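Local coordinates for protein glutamyl-tRNA synthetase (PDB 3AII) that probably attaches glutamate to tRNA in two steps, activating the amino acid with ATP and passing it to the acceptor end of the tRNA, at residues Leu119-Glu122 / Tyr123-Tyr127; Gly214-Glu217 / Asn218-Arg221; Leu241-Asn245 / Pro246-Asp250; Gly391-Arg394 / Ser395-Glu399. One frame throughout, in Å; residues are numbered along the deposited sequence.

Overall arrangement
All four contacts are local, each joining residues close in sequence, and they follow one another in series; none nests in or crosses another. Contact 1 lies on helix 111-126, which crosses over between strands 98-101 and 130-135 of the catalytic domain. Contact 2 forms the first turns of helix 215-224, near the zinc site. Contact 3 closes the loop between the antiparallel strands 234-237 and 252-256; its centre is about 24 Å from that of contact 2, on the same side of the chain's centre. Contact 4, in the last turns of helix 386-397, meets the C-terminal beta strands, its centre about 63 Å from that of contact 2 and about 25 Å from that of contact 1.

Contact 1: Leu119-Glu122 / Tyr123-Tyr127; sequences LNHE and YARKY
Glu-122 and Arg-125 form a salt bridge one helical turn apart, with His-121 packed against the same arginine, near the C-terminal end of helix 111-126. The carboxylate and guanidinium side chains run alongside each other in the same direction, but their planes stand 88° apart. Arg-125 NH1 is equally near both carboxylate oxygens, 2.9 Å from Glu-122 OE1 and OE2, and its bent, weak hydrogen bond goes to OE1. The glutamate chain is bent at chi2 (-72°), and the arginine, itself bent at chi2 and chi3, brings NH1 to the carboxylate. OE2 also pairs with Arg-369 of helix 365-375; the carboxylate is shared by two arginines, which would be expected to favour its ionised form.

The helix is the crossover of the beta-alpha-beta unit 98-101, 111-126 and 130-135 in the class I synthetase catalytic domain. On it, Arg-125 CG sits over one face of the His-121 ring, 4.2 Å from the ring centroid, a CH-pi contact made with the aliphatic part of the arginine. The ring comes within range because CG of His-121 is trans to the backbone nitrogen (chi1 172°). Away from the charged pair, Tyr-123 CD1 makes a close contact of 3.3 Å with Leu-119 O. The backbone N-H of Tyr-123 bonds that carbonyl. The tyrosine hydroxyl is bonded to the backbone oxygen of Arg-88, and its ring packs on Leu-99 of strand 98-101.

Contact 2: Gly214-Glu217 / Asn218-Arg221; sequences GFRE and NLQR
Gly-214 occupies the N-cap of helix 215-224, and its carbonyl oxygen receives the N-H of Asn-218 in a nearly straight bond of 3.0 Å (N-H...O angle 170°). Its own N-H points to the side chain of Glu-217, with Gly-214 N 3.0 Å from Glu-217 OE2 and the anti lone pair of that oxygen in use. A carboxylate three residues on thus holds the backbone at the helix start. Phe-215 follows, its CZ meeting Leu-219 CD2 at 3.9 Å. The two side chains run alongside each other and both lie against helix 172-184, the ring on Ile-183 and the leucine on Glu-180.

Arg-216 touches the same methyl: its chain folds at chi2 (-73°) and NH1 lies 3.5 Å from Leu-219 CD2, while Phe-215 CE2 lies over one face of the guanidinium, 3.2 Å above its plane and toward the rim. Glu-217 completes the segment, its carbonyl oxygen accepting the backbone N-H of Arg-221 at 3.2 Å. Asn-218 and Arg-221 tie the helix to the zinc-bearing region: Asn-218 OD1 and Arg-221 NH1 bond the backbone N and O of Val-190, next to the zinc ligand Cys-191. Asn-218 also touches Ile-183, and Arg-221 another ligand, Cys-210. Phe-215 and Leu-219 thus pack on helix 172-184 and cover part of the exposed Arg-216, while polar bonds join the helix to strand 188-191.

Contact 3: Leu241-Asn245 / Pro246-Asp250; sequences LNHPN and PAIRD
Arg-249 reaches across the loop to the backbone carbonyl of His-243, with its chain extended from CG to NE. CB leaves the backbone in the direction of segment 241-245, and CG touches both Leu-241 O and His-243 CB, the latter at 3.9 Å. CD passes close to a carbonyl, 3.1 Å from Leu-241 O, an oxygen that lies over one face of the guanidinium farther out. NE then meets His-243 O at 2.8 Å, in the carbonyl plane and on a lone pair. NH2 binds the same oxygen, also at 2.8 Å, but from above the carbonyl plane. This side-on grip by two nitrogens keeps the acceptor within 4° of the guanidinium plane and fixes the group's rotation. Asn-242 CA sits over a face near the rim, and NH1 reaches beyond the loop to Lys-202 O.

The loop links strands 234-237 and 252-256, neighbours in a four-stranded antiparallel sheet, and its turn at 245-248 is held by its own residues. Asn-245 uses both oxygens: the backbone O accepts the N-H of Ile-248, closing a type I beta turn, and OD1 lies 3.1 Å from Ala-247 N, an Asx turn whose donor sits above the plane of the side-chain carbonyl. Its own N-H bonds His-243 ND1 at 2.9 Å, in the plane of the ring, which holds the imidazole in place. Ile-248 CG2 rests over one face of that ring, 4.0 Å from its centroid. Both side chains also pack on Glu-301 and Tyr-305 of helix 299-310. At the far end Leu-241 CD2 touches the carboxylate of Asp-250, which is bonded to Tyr-189 and Arg-211.

Contact 4: Gly391-Arg394 / Ser395-Glu399; sequences GLNR and SILEE
Asn-393 and Leu-397, one turn apart in helix 386-397, have side chains inclined to each other, and the amide ND2 of Asn-393 comes 3.4 Å from Leu-397 CD1. The amide is held by partners outside the helix: OD1 accepts from Arg-364 N, and ND2 bonds Gly-362 O and His-552 NE2. Along the backbone, Leu-397 N bonds Asn-393 O at 2.8 Å in a nearly straight bond (172°).

Arg-394 and Glu-398 are likewise set at a slant, their guanidinium and carboxylate planes 56° apart, yet they form no ion pair: Arg-394 NE and Glu-398 OE1 are 5.7 Å apart. The side chains meet where Arg-394 CG lies 3.8 Å from Glu-398 OE1. With chi1 at 73°, Glu-398 CG lies 3.2 Å from Arg-394 O. The arginine instead sends NE to Lys-553 O, and its side chain packs on Phe-536 and His-552. Through these residues the helix end lies where the catalytic domain meets the C-terminal beta strands of the anticodon-binding region. Ser-395 N bonds Gly-391 O at 3.2 Å. Asn-393 and Arg-394 thus direct polar bonds to neighbouring parts of the fold, and within the helix the side chains meet mainly by van der Waals contact.

Contact 1: Leu119-Glu122 / Tyr123-Tyr127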
loop_
_atom_site.group_PDB
_atom_site.type_symbol
_atom_site.label_atom_id
_atom_site.label_comp_id
_atom_site.label_asym_id
_atom_site.label_seq_id
_atom_site.Cartn_x
_atom_site.Cartn_y
_atom_site.Cartn_z
ATOM N N LEU A 119 -8.254 9.923 0.125
ATOM C CA LEU A 119 -8.639 11.306 -0.121
ATOM C C LEU A 119 -9.943 11.380 -0.910
ATOM O O LEU A 119 -10.845 12.143 -0.577
ATOM C CB LEU A 119 -7.515 12.069 -0.834
ATOM C CG LEU A 119 -6.274 12.268 0.030
ATOM C CD1 LEU A 119 -5.132 12.867 -0.780
ATOM C CD2 LEU A 119 -6.617 13.138 1.230
ATOM N N ASN A 120 -10.054 10.568 -1.952
ATOM C CA ASN A 120 -11.265 10.587 -2.749
ATOM C C ASN A 120 -12.468 10.109 -1.966
ATOM O O ASN A 120 -13.571 10.655 -2.089
ATOM C CB ASN A 120 -11.072 9.778 -4.028
ATOM C CG ASN A 120 -10.324 10.554 -5.073
ATOM O OD1 ASN A 120 -10.890 11.426 -5.730
ATOM N ND2 ASN A 120 -9.041 10.264 -5.225
ATOM N N HIS A 121 -12.253 9.097 -1.136
ATOM C CA HIS A 121 -13.312 8.614 -0.264
ATOM C C HIS A 121 -13.721 9.684 0.758
ATOM O O HIS A 121 -14.903 9.947 0.944
ATOM C CB HIS A 121 -12.883 7.326 0.420
ATOM C CG HIS A 121 -13.831 6.860 1.477
ATOM N ND1 HIS A 121 -15.150 6.558 1.217
ATOM C CD2 HIS A 121 -13.647 6.642 2.802
ATOM C CE1 HIS A 121 -15.740 6.172 2.336
ATOM N NE2 HIS A 121 -14.849 6.215 3.312
ATOM N N GLU A 122 -12.736 10.323 1.387
ATOM C CA GLU A 122 -13.021 11.411 2.327
ATOM C C GLU A 122 -13.777 12.592 1.708
ATOM O O GLU A 122 -14.650 13.170 2.350
ATOM C CB GLU A 122 -11.736 11.908 3.008
ATOM C CG GLU A 122 -11.058 10.895 3.928
ATOM C CD GLU A 122 -11.826 10.649 5.223
ATOM O OE1 GLU A 122 -12.612 11.522 5.651
ATOM O OE2 GLU A 122 -11.638 9.570 5.819
ATOM N N TYR A 123 -13.452 12.966 0.471
ATOM C CA TYR A 123 -14.199 14.039 -0.179
ATOM C C TYR A 123 -15.612 13.616 -0.550
ATOM O O TYR A 123 -16.538 14.416 -0.485
ATOM C CB TYR A 123 -13.461 14.596 -1.396
ATOM C CG TYR A 123 -12.468 15.665 -1.024
ATOM C CD1 TYR A 123 -11.106 15.418 -1.056
ATOM C CD2 TYR A 123 -12.902 16.920 -0.607
ATOM C CE1 TYR A 123 -10.193 16.399 -0.697
ATOM C CE2 TYR A 123 -12.000 17.902 -0.247
ATOM C CZ TYR A 123 -10.651 17.638 -0.297
ATOM O OH TYR A 123 -9.758 18.619 0.060
ATOM N N ALA A 124 -15.784 12.357 -0.942
ATOM C CA ALA A 124 -17.121 11.862 -1.250
ATOM C C ALA A 124 -17.992 11.890 0.010
ATOM O O ALA A 124 -19.173 12.238 -0.058
ATOM C CB ALA A 124 -17.055 10.445 -1.859
ATOM N N ARG A 125 -17.402 11.545 1.153
ATOM C CA ARG A 125 -18.125 11.612 2.424
ATOM C C ARG A 125 -18.465 13.058 2.764
ATOM O O ARG A 125 -19.620 13.394 3.024
ATOM C CB ARG A 125 -17.302 11.009 3.558
ATOM C CG ARG A 125 -17.303 9.493 3.593
ATOM C CD ARG A 125 -17.184 8.989 5.030
ATOM N NE ARG A 125 -16.067 9.613 5.731
ATOM C CZ ARG A 125 -15.258 8.974 6.570
ATOM N NH1 ARG A 125 -14.265 9.628 7.157
ATOM N NH2 ARG A 125 -15.439 7.684 6.819
ATOM N N LYS A 126 -17.440 13.901 2.748
ATOM C CA LYS A 126 -17.594 15.324 3.040
ATOM C C LYS A 126 -18.715 15.980 2.227
ATOM O O LYS A 126 -19.519 16.740 2.771
ATOM C CB LYS A 126 -16.270 16.044 2.776
ATOM C CG LYS A 126 -16.253 17.526 3.131
ATOM C CD LYS A 126 -14.949 18.165 2.659
ATOM C CE LYS A 126 -14.497 19.291 3.577
ATOM N NZ LYS A 126 -15.513 20.367 3.698
ATOM N N TYR A 127 -18.775 15.688 0.928
ATOM C CA TYR A 127 -19.748 16.326 0.039
ATOM C C TYR A 127 -21.003 15.497 -0.236
ATOM O O TYR A 127 -21.812 15.859 -1.089
ATOM C CB TYR A 127 -19.082 16.734 -1.282
ATOM C CG TYR A 127 -18.181 17.924 -1.106
ATOM C CD1 TYR A 127 -16.839 17.761 -0.823
ATOM C CD2 TYR A 127 -18.687 19.217 -1.176
ATOM C CE1 TYR A 127 -16.010 18.850 -0.634
ATOM C CE2 TYR A 127 -17.869 20.310 -0.990
ATOM C CZ TYR A 127 -16.532 20.120 -0.715
ATOM O OH TYR A 127 -15.705 21.204 -0.530
#

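Contact 2: Gly214-Glu217 / Asn218-Arg221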
loop_
_atom_site.group_PDB
_atom_site.type_symbol
_atom_site.label_atom_id
_atom_site.label_comp_id
_atom_site.label_asym_id
_atom_site.label_seq_id
_atom_site.Cartn_x
_atom_site.Cartn_y
_atom_site.Cartn_z
ATOM N N GLY A 214 -9.509 14.071 -44.566
ATOM C CA GLY A 214 -10.882 14.321 -44.179
ATOM C C GLY A 214 -11.493 13.193 -43.365
ATOM O O GLY A 214 -10.862 12.166 -43.108
ATOM N N PHE A 215 -12.743 13.386 -42.963
ATOM C CA PHE A 215 -13.445 12.427 -42.118
ATOM C C PHE A 215 -13.435 10.999 -42.675
ATOM O O PHE A 215 -12.971 10.065 -42.015
ATOM C CB PHE A 215 -14.882 12.913 -41.903
ATOM C CG PHE A 215 -15.794 11.895 -41.286
ATOM C CD1 PHE A 215 -15.484 11.303 -40.076
ATOM C CD2 PHE A 215 -16.989 11.557 -41.904
ATOM C CE1 PHE A 215 -16.336 10.379 -39.508
ATOM C CE2 PHE A 215 -17.840 10.639 -41.343
ATOM C CZ PHE A 215 -17.515 10.043 -40.140
ATOM N N ARG A 216 -13.942 10.820 -43.889
ATOM C CA ARG A 216 -14.095 9.468 -44.423
ATOM C C ARG A 216 -12.751 8.799 -44.716
ATOM O O ARG A 216 -12.616 7.587 -44.543
ATOM C CB ARG A 216 -15.020 9.452 -45.645
ATOM C CG ARG A 216 -16.466 9.755 -45.309
ATOM C CD ARG A 216 -17.148 8.600 -44.603
ATOM N NE ARG A 216 -18.486 8.965 -44.146
ATOM C CZ ARG A 216 -19.308 8.147 -43.497
ATOM N NH1 ARG A 216 -18.943 6.898 -43.229
ATOM N NH2 ARG A 216 -20.501 8.581 -43.110
ATOM N N GLU A 217 -11.763 9.591 -45.129
ATOM C CA GLU A 217 -10.401 9.093 -45.280
ATOM C C GLU A 217 -9.837 8.563 -43.949
ATOM O O GLU A 217 -9.291 7.457 -43.888
ATOM C CB GLU A 217 -9.487 10.182 -45.834
ATOM C CG GLU A 217 -9.768 10.561 -47.287
ATOM C CD GLU A 217 -8.858 11.683 -47.765
ATOM O OE1 GLU A 217 -8.136 11.481 -48.766
ATOM O OE2 GLU A 217 -8.855 12.761 -47.129
ATOM N N ASN A 218 -9.967 9.358 -42.890
ATOM C CA ASN A 218 -9.536 8.925 -41.557
ATOM C C ASN A 218 -10.335 7.731 -41.058
ATOM O O ASN A 218 -9.791 6.848 -40.403
ATOM C CB ASN A 218 -9.650 10.070 -40.546
ATOM C CG ASN A 218 -8.440 10.987 -40.559
ATOM O OD1 ASN A 218 -7.300 10.531 -40.522
ATOM N ND2 ASN A 218 -8.683 12.284 -40.583
ATOM N N LEU A 219 -11.631 7.701 -41.353
ATOM C CA LEU A 219 -12.464 6.633 -40.827
ATOM C C LEU A 219 -12.061 5.306 -41.460
ATOM O O LEU A 219 -12.052 4.267 -40.803
ATOM C CB LEU A 219 -13.943 6.935 -41.096
ATOM C CG LEU A 219 -14.976 6.078 -40.366
ATOM C CD1 LEU A 219 -14.891 6.329 -38.864
ATOM C CD2 LEU A 219 -16.396 6.364 -40.897
ATOM N N GLN A 220 -11.727 5.353 -42.749
ATOM C CA GLN A 220 -11.239 4.169 -43.442
ATOM C C GLN A 220 -9.911 3.678 -42.840
ATOM O O GLN A 220 -9.732 2.483 -42.620
ATOM C CB GLN A 220 -11.084 4.463 -44.942
ATOM C CG GLN A 220 -10.347 3.382 -45.714
ATOM C CD GLN A 220 -11.117 2.091 -45.789
ATOM O OE1 GLN A 220 -12.350 2.083 -45.761
ATOM N NE2 GLN A 220 -10.395 0.981 -45.894
ATOM N N ARG A 221 -8.992 4.599 -42.569
ATOM C CA ARG A 221 -7.719 4.224 -41.956
ATOM C C ARG A 221 -7.944 3.655 -40.562
ATOM O O ARG A 221 -7.251 2.727 -40.138
ATOM C CB ARG A 221 -6.797 5.425 -41.828
ATOM C CG ARG A 221 -6.241 5.955 -43.152
ATOM C CD ARG A 221 -5.097 6.902 -42.840
ATOM N NE ARG A 221 -4.333 7.300 -44.020
ATOM C CZ ARG A 221 -3.183 7.962 -43.960
ATOM N NH1 ARG A 221 -2.674 8.285 -42.778
ATOM N NH2 ARG A 221 -2.537 8.291 -45.073
#

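Contact 3: Leu241-Asn245 / Pro246-Asp250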
loop_
_atom_site.group_PDB
_atom_site.type_symbol
_atom_site.label_atom_id
_atom_site.label_comp_id
_atom_site.label_asym_id
_atom_site.label_seq_id
_atom_site.Cartn_x
_atom_site.Cartn_y
_atom_site.Cartn_z
ATOM N N LEU A 241 0.562 21.999 -32.793
ATOM C CA LEU A 241 1.882 21.521 -33.197
ATOM C C LEU A 241 2.995 22.461 -32.736
ATOM O O LEU A 241 4.172 22.112 -32.789
ATOM C CB LEU A 241 1.969 21.298 -34.705
ATOM C CG LEU A 241 1.225 20.097 -35.289
ATOM C CD1 LEU A 241 1.503 19.994 -36.775
ATOM C CD2 LEU A 241 1.617 18.810 -34.581
ATOM N N ASN A 242 2.618 23.648 -32.279
ATOM C CA ASN A 242 3.598 24.593 -31.765
ATOM C C ASN A 242 3.568 24.735 -30.248
ATOM O O ASN A 242 4.083 25.710 -29.702
ATOM C CB ASN A 242 3.422 25.956 -32.432
ATOM C CG ASN A 242 3.848 25.940 -33.878
ATOM O OD1 ASN A 242 3.018 25.948 -34.786
ATOM N ND2 ASN A 242 5.152 25.893 -34.103
ATOM N N HIS A 243 2.969 23.761 -29.572
ATOM C CA HIS A 243 2.869 23.801 -28.120
ATOM C C HIS A 243 4.255 23.860 -27.481
ATOM O O HIS A 243 5.155 23.118 -27.873
ATOM C CB HIS A 243 2.114 22.578 -27.591
ATOM C CG HIS A 243 1.547 22.767 -26.220
ATOM N ND1 HIS A 243 2.334 22.815 -25.088
ATOM C CD2 HIS A 243 0.269 22.922 -25.797
ATOM C CE1 HIS A 243 1.564 22.996 -24.028
ATOM N NE2 HIS A 243 0.308 23.064 -24.431
ATOM N N PRO A 244 4.424 24.742 -26.485
ATOM C CA PRO A 244 5.673 24.853 -25.725
ATOM C C PRO A 244 6.172 23.498 -25.221
ATOM O O PRO A 244 7.380 23.271 -25.159
ATOM C CB PRO A 244 5.282 25.746 -24.546
ATOM C CG PRO A 244 4.182 26.593 -25.072
ATOM C CD PRO A 244 3.423 25.736 -26.053
ATOM N N ASN A 245 5.252 22.609 -24.859
ATOM C CA ASN A 245 5.611 21.265 -24.416
ATOM C C ASN A 245 5.425 20.236 -25.534
ATOM O O ASN A 245 4.300 19.866 -25.870
ATOM C CB ASN A 245 4.788 20.878 -23.185
ATOM C CG ASN A 245 5.158 19.508 -22.630
ATOM O OD1 ASN A 245 5.957 18.779 -23.215
ATOM N ND2 ASN A 245 4.560 19.151 -21.501
ATOM N N PRO A 246 6.536 19.757 -26.105
ATOM C CA PRO A 246 6.516 18.876 -27.280
ATOM C C PRO A 246 5.674 17.614 -27.075
ATOM O O PRO A 246 5.124 17.088 -28.045
ATOM C CB PRO A 246 7.991 18.500 -27.461
ATOM C CG PRO A 246 8.616 18.722 -26.113
ATOM C CD PRO A 246 7.892 19.905 -25.546
ATOM N N ALA A 247 5.580 17.140 -25.836
ATOM C CA ALA A 247 4.840 15.916 -25.538
ATOM C C ALA A 247 3.340 16.086 -25.757
ATOM O O ALA A 247 2.628 15.119 -26.027
ATOM C CB ALA A 247 5.111 15.462 -24.120
ATOM N N ILE A 248 2.864 17.319 -25.634
ATOM C CA ILE A 248 1.439 17.596 -25.789
ATOM C C ILE A 248 1.045 17.716 -27.269
ATOM O O ILE A 248 -0.142 17.659 -27.625
ATOM C CB ILE A 248 1.047 18.853 -24.980
ATOM C CG1 ILE A 248 1.341 18.619 -23.494
ATOM C CG2 ILE A 248 -0.418 19.202 -25.190
ATOM C CD1 ILE A 248 1.061 19.819 -22.628
ATOM N N ARG A 249 2.046 17.856 -28.133
ATOM C CA ARG A 249 1.822 17.999 -29.569
ATOM C C ARG A 249 1.261 16.728 -30.218
ATOM O O ARG A 249 1.929 15.696 -30.263
ATOM C CB ARG A 249 3.119 18.413 -30.268
ATOM C CG ARG A 249 3.607 19.803 -29.879
ATOM C CD ARG A 249 4.922 20.132 -30.570
ATOM N NE ARG A 249 5.494 21.370 -30.050
ATOM C CZ ARG A 249 6.558 21.977 -30.567
ATOM N NH1 ARG A 249 7.170 21.460 -31.626
ATOM N NH2 ARG A 249 7.005 23.104 -30.027
ATOM N N ASP A 250 0.028 16.817 -30.708
ATOM C CA ASP A 250 -0.676 15.690 -31.339
ATOM C C ASP A 250 -0.409 14.323 -30.696
ATOM O O ASP A 250 0.083 13.395 -31.343
ATOM C CB ASP A 250 -0.393 15.634 -32.843
ATOM C CG ASP A 250 -1.059 16.777 -33.609
ATOM O OD1 ASP A 250 -1.497 17.756 -32.966
ATOM O OD2 ASP A 250 -1.154 16.681 -34.844
#

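Contact 4: Gly391-Arg394 / Ser395-Glu399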
loop_
_atom_site.group_PDB
_atom_site.type_symbol
_atom_site.label_atom_id
_atom_site.label_comp_id
_atom_site.label_asym_id
_atom_site.label_seq_id
_atom_site.Cartn_x
_atom_site.Cartn_y
_atom_site.Cartn_z
ATOM N N GLY A 391 4.439 5.711 14.271
ATOM C CA GLY A 391 4.020 6.584 15.349
ATOM C C GLY A 391 2.513 6.614 15.530
ATOM O O GLY A 391 2.011 6.565 16.657
ATOM N N LEU A 392 1.785 6.693 14.420
ATOM C CA LEU A 392 0.333 6.705 14.471
ATOM C C LEU A 392 -0.194 5.346 14.899
ATOM O O LEU A 392 -1.150 5.250 15.674
ATOM C CB LEU A 392 -0.242 7.075 13.103
ATOM C CG LEU A 392 -0.059 8.536 12.696
ATOM C CD1 LEU A 392 -0.456 8.707 11.239
ATOM C CD2 LEU A 392 -0.882 9.442 13.598
ATOM N N ASN A 393 0.421 4.296 14.375
ATOM C CA ASN A 393 0.002 2.947 14.726
ATOM C C ASN A 393 0.264 2.642 16.195
ATOM O O ASN A 393 -0.559 2.018 16.878
ATOM C CB ASN A 393 0.721 1.915 13.859
ATOM C CG ASN A 393 -0.055 0.632 13.754
ATOM O OD1 ASN A 393 -1.218 0.643 13.341
ATOM N ND2 ASN A 393 0.566 -0.482 14.143
ATOM N N ARG A 394 1.422 3.080 16.675
ATOM C CA ARG A 394 1.800 2.874 18.071
ATOM C C ARG A 394 0.776 3.517 19.015
ATOM O O ARG A 394 0.379 2.918 20.011
ATOM C CB ARG A 394 3.199 3.434 18.319
ATOM C CG ARG A 394 3.707 3.256 19.746
ATOM C CD ARG A 394 5.138 3.797 19.884
ATOM N NE ARG A 394 6.045 3.153 18.937
ATOM C CZ ARG A 394 6.598 3.754 17.883
ATOM N NH1 ARG A 394 7.401 3.063 17.077
ATOM N NH2 ARG A 394 6.365 5.039 17.638
ATOM N N SER A 395 0.319 4.720 18.676
ATOM C CA SER A 395 -0.692 5.395 19.479
ATOM C C SER A 395 -1.958 4.566 19.614
ATOM O O SER A 395 -2.608 4.585 20.658
ATOM C CB SER A 395 -0.991 6.786 18.925
ATOM O OG SER A 395 0.172 7.586 19.040
ATOM N N ILE A 396 -2.294 3.822 18.568
ATOM C CA ILE A 396 -3.441 2.927 18.625
ATOM C C ILE A 396 -3.130 1.660 19.423
ATOM O O ILE A 396 -3.850 1.308 20.352
ATOM C CB ILE A 396 -3.917 2.529 17.222
ATOM C CG1 ILE A 396 -4.366 3.770 16.445
ATOM C CG2 ILE A 396 -5.056 1.508 17.320
ATOM C CD1 ILE A 396 -4.641 3.492 14.981
ATOM N N LEU A 397 -2.057 0.971 19.057
ATOM C CA LEU A 397 -1.748 -0.307 19.679
ATOM C C LEU A 397 -1.403 -0.178 21.164
ATOM O O LEU A 397 -1.710 -1.069 21.958
ATOM C CB LEU A 397 -0.606 -1.009 18.938
ATOM C CG LEU A 397 -0.896 -1.450 17.512
ATOM C CD1 LEU A 397 0.279 -2.276 16.969
ATOM C CD2 LEU A 397 -2.190 -2.245 17.490
ATOM N N GLU A 398 -0.754 0.913 21.555
ATOM C CA GLU A 398 -0.266 0.977 22.930
ATOM C C GLU A 398 -1.415 1.058 23.924
ATOM O O GLU A 398 -1.213 0.848 25.116
ATOM C CB GLU A 398 0.732 2.123 23.139
ATOM C CG GLU A 398 0.111 3.492 23.157
ATOM C CD GLU A 398 1.155 4.591 23.134
ATOM O OE1 GLU A 398 2.366 4.266 23.148
ATOM O OE2 GLU A 398 0.761 5.776 23.098
ATOM N N GLU A 399 -2.618 1.331 23.436
ATOM C CA GLU A 399 -3.760 1.467 24.333
ATOM C C GLU A 399 -4.530 0.170 24.525
ATOM O O GLU A 399 -5.409 0.093 25.382
ATOM C CB GLU A 399 -4.708 2.568 23.852
ATOM C CG GLU A 399 -4.129 3.971 23.976
ATOM C CD GLU A 399 -3.626 4.282 25.379
ATOM O OE1 GLU A 399 -2.745 5.158 25.514
ATOM O OE2 GLU A 399 -4.104 3.649 26.347
#